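PDB 4R7K: putative from Helicobacter pylori J99, which is of unknown function but belongs to the SRPBCC superfamily, whose helix-grip fold commonly encloses a pocket for hydrophobic ligands. Local coordinates for residues Phe103-Glu111 and Leu121-Ala129. Sequence-based numbering, arbitrary orientation.
Sequences FLVEAEVEE and LAWRGWNEA
The indole of Trp126 lies over the strand at Glu106 and Ala107. Glu106 CB sits over one face, 3.7 Å from the centroid of the five-membered ring, a CH-pi contact. The far end of the ring runs on along the strand, bringing CZ3 to 3.8 Å from Ala107 CA. Trp126 CG stands between its own backbone N and carbonyl carbon (chi1 61°), turning the indole over the partner strand. At the edge of the Arg124 guanidinium, NE forms a salt bridge to Glu110 OE2 at 3.1 Å. NE reaches this oxygen from above the carboxylate plane, and the two flat groups are turned 51° apart. A water bridges Glu110 OE2 and Arg124 NH1, while NH2 pairs with Glu136 on the next strand. The segments belong to the arms of a beta hairpin, strands 103-114 and 118-126, in an antiparallel sheet consistent with the helix-grip fold of the SRPBCC family. Its register slips at a classic beta bulge: Glu110 N (2.8 Å) and Glu111 N (3.2 Å) both donate to Ala122 O, from the same face of the carbonyl plane. On the face of Ala107 and Trp123, Val109 CG1 meets Leu121 CD1 at 3.9 Å, the side chains crossing at about a right angle. Ala107 CB approaches Trp123 CD1 at 4.0 Å. The Trp123 indole leads away to join Trp70, Phe96, His139 and Trp141 in an aromatic cluster.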
# COMPACT_ATOMS: atom_id res chain seq x y z
N PHE A 103 3.56 -6.52 17.10
CA PHE A 103 4.31 -7.62 17.74
C PHE A 103 5.62 -7.17 18.39
O PHE A 103 6.26 -6.20 17.95
CB PHE A 103 4.50 -8.87 16.84
CG PHE A 103 5.14 -8.62 15.50
CD1 PHE A 103 6.48 -8.24 15.40
CD2 PHE A 103 4.43 -8.85 14.32
CE1 PHE A 103 7.08 -8.02 14.16
CE2 PHE A 103 5.02 -8.65 13.08
CZ PHE A 103 6.34 -8.23 13.00
N LEU A 104 5.99 -7.87 19.46
CA LEU A 104 7.19 -7.57 20.22
C LEU A 104 8.42 -8.19 19.55
O LEU A 104 8.45 -9.39 19.20
CB LEU A 104 7.06 -8.10 21.65
CG LEU A 104 5.71 -7.83 22.33
CD1 LEU A 104 5.74 -8.29 23.79
CD2 LEU A 104 5.29 -6.37 22.27
N VAL A 105 9.44 -7.36 19.38
CA VAL A 105 10.67 -7.78 18.76
C VAL A 105 11.79 -7.58 19.76
O VAL A 105 11.93 -6.45 20.29
CB VAL A 105 10.97 -6.95 17.49
CG1 VAL A 105 12.31 -7.37 16.84
CG2 VAL A 105 9.83 -7.05 16.49
N GLU A 106 12.51 -8.66 20.07
CA GLU A 106 13.68 -8.62 20.92
C GLU A 106 14.83 -8.29 19.97
O GLU A 106 14.83 -8.74 18.83
CB GLU A 106 13.93 -9.98 21.58
CG GLU A 106 12.85 -10.40 22.57
CD GLU A 106 12.83 -9.51 23.80
OE1 GLU A 106 13.89 -8.95 24.15
OE2 GLU A 106 11.76 -9.39 24.43
N ALA A 107 15.81 -7.50 20.41
CA ALA A 107 16.89 -7.13 19.49
C ALA A 107 18.20 -6.86 20.18
O ALA A 107 18.25 -6.63 21.38
CB ALA A 107 16.48 -5.90 18.70
N GLU A 108 19.26 -6.88 19.38
CA GLU A 108 20.60 -6.59 19.86
C GLU A 108 21.42 -5.94 18.75
O GLU A 108 21.49 -6.45 17.65
CB GLU A 108 21.29 -7.86 20.37
CG GLU A 108 22.69 -7.61 20.89
CD GLU A 108 23.25 -8.77 21.72
OE1 GLU A 108 22.60 -9.19 22.69
OE2 GLU A 108 24.38 -9.21 21.44
N VAL A 109 21.98 -4.78 19.03
CA VAL A 109 22.80 -4.08 18.04
C VAL A 109 24.06 -4.89 17.79
O VAL A 109 24.73 -5.31 18.73
CB VAL A 109 23.15 -2.65 18.50
CG1 VAL A 109 23.97 -1.92 17.44
CG2 VAL A 109 21.88 -1.89 18.77
N GLU A 110 24.33 -5.16 16.51
CA GLU A 110 25.48 -5.93 16.08
C GLU A 110 26.51 -5.09 15.30
O GLU A 110 27.63 -5.54 15.03
CB GLU A 110 25.04 -7.18 15.29
CG GLU A 110 24.34 -8.24 16.16
CD GLU A 110 24.31 -9.64 15.57
OE1 GLU A 110 24.53 -9.81 14.35
OE2 GLU A 110 24.09 -10.59 16.33
N GLU A 111 26.14 -3.87 14.94
CA GLU A 111 27.04 -3.00 14.20
C GLU A 111 26.76 -1.58 14.54
O GLU A 111 25.61 -1.14 14.48
CB GLU A 111 26.87 -3.17 12.68
CG GLU A 111 27.75 -2.22 11.88
CD GLU A 111 27.37 -2.20 10.41
OE1 GLU A 111 26.15 -2.04 10.17
OE2 GLU A 111 28.29 -2.29 9.54
N LEU A 121 24.66 1.25 11.16
CA LEU A 121 24.00 0.75 12.35
C LEU A 121 23.16 -0.47 11.97
O LEU A 121 22.50 -0.46 10.95
CB LEU A 121 23.07 1.82 12.93
CG LEU A 121 22.10 1.38 14.05
CD1 LEU A 121 22.90 1.12 15.30
CD2 LEU A 121 21.11 2.51 14.31
N ALA A 122 23.27 -1.54 12.74
CA ALA A 122 22.45 -2.71 12.47
C ALA A 122 22.14 -3.48 13.74
O ALA A 122 22.94 -3.49 14.67
CB ALA A 122 23.13 -3.63 11.46
N TRP A 123 20.96 -4.09 13.77
CA TRP A 123 20.57 -4.98 14.85
C TRP A 123 19.99 -6.28 14.34
O TRP A 123 19.36 -6.34 13.24
CB TRP A 123 19.58 -4.33 15.79
CG TRP A 123 18.26 -3.91 15.19
CD1 TRP A 123 17.18 -4.71 14.93
CD2 TRP A 123 17.85 -2.58 14.87
NE1 TRP A 123 16.16 -3.98 14.43
CE2 TRP A 123 16.53 -2.66 14.40
CE3 TRP A 123 18.48 -1.33 14.93
CZ2 TRP A 123 15.83 -1.53 13.93
CZ3 TRP A 123 17.79 -0.21 14.48
CH2 TRP A 123 16.47 -0.32 14.01
N ARG A 124 20.20 -7.33 15.14
CA ARG A 124 19.59 -8.61 14.91
C ARG A 124 18.33 -8.57 15.74
O ARG A 124 18.33 -8.07 16.87
CB ARG A 124 20.52 -9.75 15.32
CG ARG A 124 19.97 -11.15 14.99
CD ARG A 124 20.99 -12.24 15.25
NE ARG A 124 21.47 -12.19 16.63
CZ ARG A 124 20.93 -12.85 17.65
NH1 ARG A 124 21.44 -12.72 18.86
NH2 ARG A 124 19.86 -13.62 17.47
N GLY A 125 17.24 -9.06 15.19
CA GLY A 125 15.97 -9.08 15.89
C GLY A 125 15.36 -10.45 15.80
O GLY A 125 15.65 -11.19 14.87
N TRP A 126 14.53 -10.80 16.78
CA TRP A 126 13.90 -12.09 16.83
C TRP A 126 12.66 -12.05 17.71
O TRP A 126 12.45 -11.10 18.49
CB TRP A 126 14.87 -13.15 17.40
CG TRP A 126 15.36 -12.90 18.84
CD1 TRP A 126 14.84 -13.42 19.99
CD2 TRP A 126 16.47 -12.09 19.23
NE1 TRP A 126 15.55 -12.96 21.08
CE2 TRP A 126 16.56 -12.14 20.63
CE3 TRP A 126 17.38 -11.30 18.53
CZ2 TRP A 126 17.53 -11.44 21.34
CZ3 TRP A 126 18.35 -10.61 19.23
CH2 TRP A 126 18.41 -10.68 20.63
N ASN A 127 11.83 -13.07 17.56
CA ASN A 127 10.66 -13.20 18.42
C ASN A 127 10.92 -14.39 19.33
O ASN A 127 11.88 -15.13 19.13
CB ASN A 127 9.36 -13.35 17.62
CG ASN A 127 9.36 -14.55 16.68
OD1 ASN A 127 10.20 -15.44 16.79
ND2 ASN A 127 8.40 -14.57 15.75
N GLU A 128 10.05 -14.56 20.32
CA GLU A 128 10.16 -15.63 21.31
C GLU A 128 9.38 -16.89 20.89
O GLU A 128 9.15 -17.77 21.71
CB GLU A 128 9.58 -15.16 22.66
CG GLU A 128 10.06 -13.80 23.20
CD GLU A 128 11.50 -13.82 23.68
OE1 GLU A 128 12.37 -14.34 22.95
OE2 GLU A 128 11.77 -13.29 24.78
N ALA A 129 8.94 -16.96 19.64
CA ALA A 129 8.12 -18.07 19.18
C ALA A 129 8.95 -19.31 18.83
O ALA A 129 10.17 -19.26 18.75
CB ALA A 129 7.28 -17.64 17.98
O HOH W 1 23.24 -10.56 19.05